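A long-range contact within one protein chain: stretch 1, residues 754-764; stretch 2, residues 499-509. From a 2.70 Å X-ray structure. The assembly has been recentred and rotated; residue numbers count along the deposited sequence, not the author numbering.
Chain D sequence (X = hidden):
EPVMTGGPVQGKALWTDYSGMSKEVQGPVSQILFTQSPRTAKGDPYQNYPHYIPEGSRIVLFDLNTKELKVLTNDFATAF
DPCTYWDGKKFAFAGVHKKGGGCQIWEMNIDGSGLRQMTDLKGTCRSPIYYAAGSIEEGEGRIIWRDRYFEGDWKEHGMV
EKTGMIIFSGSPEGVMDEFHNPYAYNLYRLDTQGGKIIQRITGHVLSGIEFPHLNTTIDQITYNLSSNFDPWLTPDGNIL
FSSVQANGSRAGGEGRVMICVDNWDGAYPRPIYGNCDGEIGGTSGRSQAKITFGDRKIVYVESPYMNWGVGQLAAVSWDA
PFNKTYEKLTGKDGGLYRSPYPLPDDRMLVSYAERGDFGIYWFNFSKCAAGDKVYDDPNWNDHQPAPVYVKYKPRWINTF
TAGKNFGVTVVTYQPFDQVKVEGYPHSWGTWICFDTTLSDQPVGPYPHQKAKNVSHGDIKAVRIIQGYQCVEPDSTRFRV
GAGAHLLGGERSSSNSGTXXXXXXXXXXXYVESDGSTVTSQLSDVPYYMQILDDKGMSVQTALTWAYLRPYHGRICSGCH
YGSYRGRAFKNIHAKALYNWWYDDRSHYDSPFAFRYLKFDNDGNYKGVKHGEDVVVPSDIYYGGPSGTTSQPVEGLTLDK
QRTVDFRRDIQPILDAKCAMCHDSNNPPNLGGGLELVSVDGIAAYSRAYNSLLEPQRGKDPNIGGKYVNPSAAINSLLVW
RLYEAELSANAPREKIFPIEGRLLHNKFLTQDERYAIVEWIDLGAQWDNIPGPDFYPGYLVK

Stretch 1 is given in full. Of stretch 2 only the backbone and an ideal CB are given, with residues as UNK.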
# COMPACT_ATOMS: atom_id res chain seq x y z
N ARG D 754 20.61 5.15 -29.10
CA ARG D 754 20.11 4.22 -28.10
C ARG D 754 20.23 4.80 -26.69
O ARG D 754 19.28 4.75 -25.91
CB ARG D 754 20.86 2.89 -28.19
CG ARG D 754 20.29 1.79 -27.31
CD ARG D 754 20.95 0.45 -27.60
NE ARG D 754 22.36 0.44 -27.24
CZ ARG D 754 23.17 -0.60 -27.43
NH1 ARG D 754 22.70 -1.72 -27.97
NH2 ARG D 754 24.44 -0.53 -27.06
N TYR D 755 21.39 5.38 -26.38
CA TYR D 755 21.60 5.96 -25.07
C TYR D 755 20.81 7.26 -24.92
O TYR D 755 20.56 7.72 -23.80
CB TYR D 755 23.08 6.21 -24.80
CG TYR D 755 23.36 6.52 -23.35
CD1 TYR D 755 23.32 5.51 -22.39
CD2 TYR D 755 23.64 7.81 -22.93
CE1 TYR D 755 23.56 5.78 -21.06
CE2 TYR D 755 23.88 8.09 -21.59
CZ TYR D 755 23.84 7.07 -20.67
OH TYR D 755 24.09 7.34 -19.34
N ALA D 756 20.44 7.87 -26.04
CA ALA D 756 19.55 9.02 -26.00
C ALA D 756 18.18 8.57 -25.52
O ALA D 756 17.55 9.23 -24.70
CB ALA D 756 19.46 9.70 -27.36
N ILE D 757 17.74 7.42 -26.04
CA ILE D 757 16.48 6.83 -25.58
C ILE D 757 16.58 6.46 -24.09
O ILE D 757 15.65 6.72 -23.32
CB ILE D 757 16.11 5.58 -26.40
CG1 ILE D 757 15.91 5.96 -27.87
CG2 ILE D 757 14.86 4.92 -25.85
CD1 ILE D 757 15.52 4.80 -28.76
N VAL D 758 17.70 5.85 -23.71
CA VAL D 758 17.94 5.49 -22.31
C VAL D 758 17.83 6.70 -21.39
O VAL D 758 17.14 6.66 -20.37
CB VAL D 758 19.33 4.84 -22.13
CG1 VAL D 758 19.64 4.64 -20.66
CG2 VAL D 758 19.40 3.52 -22.89
N GLU D 759 18.52 7.78 -21.77
CA GLU D 759 18.47 9.03 -21.01
C GLU D 759 17.06 9.57 -20.93
O GLU D 759 16.62 10.02 -19.87
CB GLU D 759 19.39 10.07 -21.64
CG GLU D 759 20.86 9.89 -21.32
CD GLU D 759 21.72 11.01 -21.88
OE1 GLU D 759 21.41 11.50 -22.99
OE2 GLU D 759 22.70 11.40 -21.22
N TRP D 760 16.35 9.54 -22.05
CA TRP D 760 14.97 10.01 -22.11
C TRP D 760 14.09 9.27 -21.11
O TRP D 760 13.32 9.89 -20.37
CB TRP D 760 14.40 9.85 -23.52
CG TRP D 760 12.92 10.07 -23.59
CD1 TRP D 760 12.25 11.23 -23.32
CD2 TRP D 760 11.93 9.11 -23.96
NE1 TRP D 760 10.90 11.04 -23.50
CE2 TRP D 760 10.67 9.75 -23.89
CE3 TRP D 760 11.97 7.77 -24.35
CZ2 TRP D 760 9.48 9.10 -24.19
CZ3 TRP D 760 10.79 7.12 -24.64
CH2 TRP D 760 9.56 7.78 -24.56
N ILE D 761 14.21 7.95 -21.07
CA ILE D 761 13.41 7.14 -20.15
C ILE D 761 13.81 7.38 -18.70
O ILE D 761 12.94 7.53 -17.83
CB ILE D 761 13.53 5.64 -20.48
CG1 ILE D 761 13.02 5.37 -21.89
CG2 ILE D 761 12.76 4.81 -19.47
CD1 ILE D 761 12.99 3.90 -22.25
N ASP D 762 15.11 7.44 -18.43
CA ASP D 762 15.61 7.67 -17.08
C ASP D 762 15.20 9.05 -16.55
O ASP D 762 15.06 9.23 -15.34
CB ASP D 762 17.13 7.53 -17.04
CG ASP D 762 17.57 6.15 -16.60
OD1 ASP D 762 16.72 5.24 -16.54
OD2 ASP D 762 18.78 5.97 -16.33
N LEU D 763 15.01 10.00 -17.45
CA LEU D 763 14.58 11.35 -17.08
C LEU D 763 13.10 11.41 -16.72
O LEU D 763 12.61 12.45 -16.27
CB LEU D 763 14.88 12.33 -18.21
CG LEU D 763 16.30 12.87 -18.34
CD1 LEU D 763 16.46 13.64 -19.63
CD2 LEU D 763 16.65 13.75 -17.14
N GLY D 764 12.39 10.31 -16.91
CA GLY D 764 10.96 10.28 -16.67
C GLY D 764 10.12 10.21 -17.93
O GLY D 764 8.89 10.27 -17.87
N UNK D 499 3.94 11.14 -14.56
CA UNK D 499 3.79 12.04 -13.43
C UNK D 499 5.03 12.91 -13.25
O UNK D 499 5.04 13.83 -12.44
CB UNK D 499 3.51 11.24 -12.15
N UNK D 500 6.07 12.60 -14.01
CA UNK D 500 7.32 13.35 -13.96
C UNK D 500 7.20 14.65 -14.75
O UNK D 500 6.92 14.63 -15.94
CB UNK D 500 8.47 12.50 -14.50
N UNK D 501 7.43 15.77 -14.08
CA UNK D 501 7.42 17.06 -14.75
C UNK D 501 8.76 17.32 -15.44
O UNK D 501 9.66 16.49 -15.38
CB UNK D 501 7.11 18.18 -13.75
N UNK D 502 8.87 18.47 -16.09
CA UNK D 502 10.04 18.80 -16.89
C UNK D 502 11.31 18.88 -16.06
O UNK D 502 11.32 19.43 -14.96
CB UNK D 502 9.82 20.13 -17.62
N UNK D 503 12.39 18.32 -16.60
CA UNK D 503 13.68 18.29 -15.93
C UNK D 503 14.80 18.11 -16.95
O UNK D 503 14.55 17.81 -18.11
CB UNK D 503 13.72 17.17 -14.89
N UNK D 504 16.03 18.32 -16.50
CA UNK D 504 17.18 18.23 -17.39
C UNK D 504 18.40 17.71 -16.67
O UNK D 504 18.37 17.48 -15.46
CB UNK D 504 17.49 19.60 -18.01
N UNK D 505 19.48 17.51 -17.42
CA UNK D 505 20.68 16.89 -16.87
C UNK D 505 21.68 17.91 -16.35
O UNK D 505 22.26 18.67 -17.13
CB UNK D 505 21.35 16.01 -17.93
N UNK D 506 21.88 17.94 -15.04
CA UNK D 506 22.95 18.73 -14.45
C UNK D 506 24.27 18.19 -14.96
O UNK D 506 25.14 18.95 -15.41
CB UNK D 506 22.89 18.70 -12.92
N UNK D 507 24.43 16.87 -14.91
CA UNK D 507 25.61 16.26 -15.48
C UNK D 507 25.99 14.94 -14.83
O UNK D 507 25.36 14.53 -13.86
CB UNK D 507 26.79 17.23 -15.38
N UNK D 508 27.03 14.30 -15.34
CA UNK D 508 27.43 13.00 -14.83
C UNK D 508 28.73 13.08 -14.04
O UNK D 508 29.59 13.91 -14.33
CB UNK D 508 27.58 12.01 -15.98
N UNK D 509 28.88 12.21 -13.05
CA UNK D 509 30.12 12.16 -12.28
C UNK D 509 30.54 10.72 -12.01
O UNK D 509 29.72 9.90 -11.62
CB UNK D 509 29.96 12.92 -10.96

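At position 499 the CA-to-CB bond points sideways and no atom of stretch 1 lies within 5.5 Å of the ideal CB, so this contact places little restriction on the choice; the residue is A499.

Position 500 is different. Its CB points toward the end of the helix, 4.0 Å from CA of G764 and 4.5 Å from the backbone O of L763. G764, with its positive phi, has no side chain and presents a bare CA. A flat or compact apolar group would suit such a surface, and an aromatic ring could lie against it. The residue is F500: CA of G764 sits over one face of the ring, 4.2 Å from its centroid, in a CH-pi contact, and 3.8 Å from CG of F500. The glycine matters here, since an ideal CB on G764 would fall 2.7 Å from CB of F500, a clash.

Positions 501 and 502 both point away from stretch 1, which therefore says nothing about their identity; they are Q501 and Q502.

At 503 the strand begins and CB turns back toward the helix, 5.0 Å from CD2 of L763. The leucine methyl CD2 offers apolar contact, and O of L763 lies equally near the ideal CB, at 5.0 Å, so a chain with an aliphatic stem fits, as would a plain aliphatic residue. The residue is R503. Its CG packs 4.3 Å from CD2 of L763, and its CD comes within 3.2 Å of O of L763. The chain then folds back on its own stretch, NE donating a hydrogen bond to O of Q501 (3.0 Å).

A CB at 504 would point away. The residue is G504, whose backbone C lies 4.4 Å from CD2 of L763.

Position 505 points toward the helix, with CD2 of L763 5.3 Å from the ideal CB. A medium aliphatic chain, such as leucine, isoleucine or valine, would suit the place. I505 lays CG1 4.2 Å from CD2 of L763, and its CD1 reaches to 3.6 Å from OE2 of E759.

Position 506 is out of reach of stretch 1 and holds I506. Position 507 has a phi of 153°, at which a CB would jam against the preceding carbonyl O; glycine is called for, and G507 is found.

Position 508 points toward stretch 1 but from a distance, and ahead lie the carboxylate of E759 and the hydroxyl of Y755. A long side chain ending in a donor is favoured: tyrosine, lysine or arginine. Y508 spans the gap, its OH donating a short 2.5 Å hydrogen bond to OE2 of E759.

Position 509 is out of reach, and is Q509.

Stretch 2 499-509: AFQQRGIIGYQ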
# COMPACT_ATOMS: atom_id res chain seq x y z
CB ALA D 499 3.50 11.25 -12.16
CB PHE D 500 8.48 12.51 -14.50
CG PHE D 500 8.81 11.31 -13.66
CD1 PHE D 500 8.09 10.14 -13.79
CD2 PHE D 500 9.86 11.36 -12.75
CE1 PHE D 500 8.40 9.03 -13.01
CE2 PHE D 500 10.17 10.26 -11.98
CZ PHE D 500 9.44 9.09 -12.11
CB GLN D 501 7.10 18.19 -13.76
CG GLN D 501 5.64 18.23 -13.34
CD GLN D 501 5.35 19.35 -12.37
OE1 GLN D 501 6.23 19.81 -11.64
NE2 GLN D 501 4.10 19.81 -12.35
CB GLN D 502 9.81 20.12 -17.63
CG GLN D 502 8.58 20.12 -18.50
CD GLN D 502 8.20 21.50 -18.99
OE1 GLN D 502 7.90 22.39 -18.19
NE2 GLN D 502 8.21 21.70 -20.30
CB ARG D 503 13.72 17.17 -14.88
CG ARG D 503 13.29 15.81 -15.39
CD ARG D 503 12.90 14.92 -14.22
NE ARG D 503 11.72 15.44 -13.54
CZ ARG D 503 11.30 15.01 -12.35
NH1 ARG D 503 11.97 14.06 -11.71
NH2 ARG D 503 10.21 15.53 -11.80
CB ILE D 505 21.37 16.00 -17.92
CG1 ILE D 505 20.38 14.99 -18.50
CG2 ILE D 505 22.57 15.28 -17.31
CD1 ILE D 505 20.97 14.11 -19.59
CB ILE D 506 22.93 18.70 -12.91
CG1 ILE D 506 21.93 19.72 -12.37
CG2 ILE D 506 24.31 18.98 -12.34
CD1 ILE D 506 21.91 19.81 -10.86
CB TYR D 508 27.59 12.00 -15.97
CG TYR D 508 26.31 11.68 -16.71
CD1 TYR D 508 25.56 10.56 -16.38
CD2 TYR D 508 25.86 12.49 -17.75
CE1 TYR D 508 24.39 10.26 -17.06
CE2 TYR D 508 24.70 12.19 -18.44
CZ TYR D 508 23.97 11.07 -18.08
OH TYR D 508 22.81 10.77 -18.76
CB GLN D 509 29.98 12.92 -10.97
CG GLN D 509 31.30 13.11 -10.23
CD GLN D 509 32.32 13.87 -11.05
OE1 GLN D 509 33.48 13.46 -11.15
NE2 GLN D 509 31.89 14.97 -11.65
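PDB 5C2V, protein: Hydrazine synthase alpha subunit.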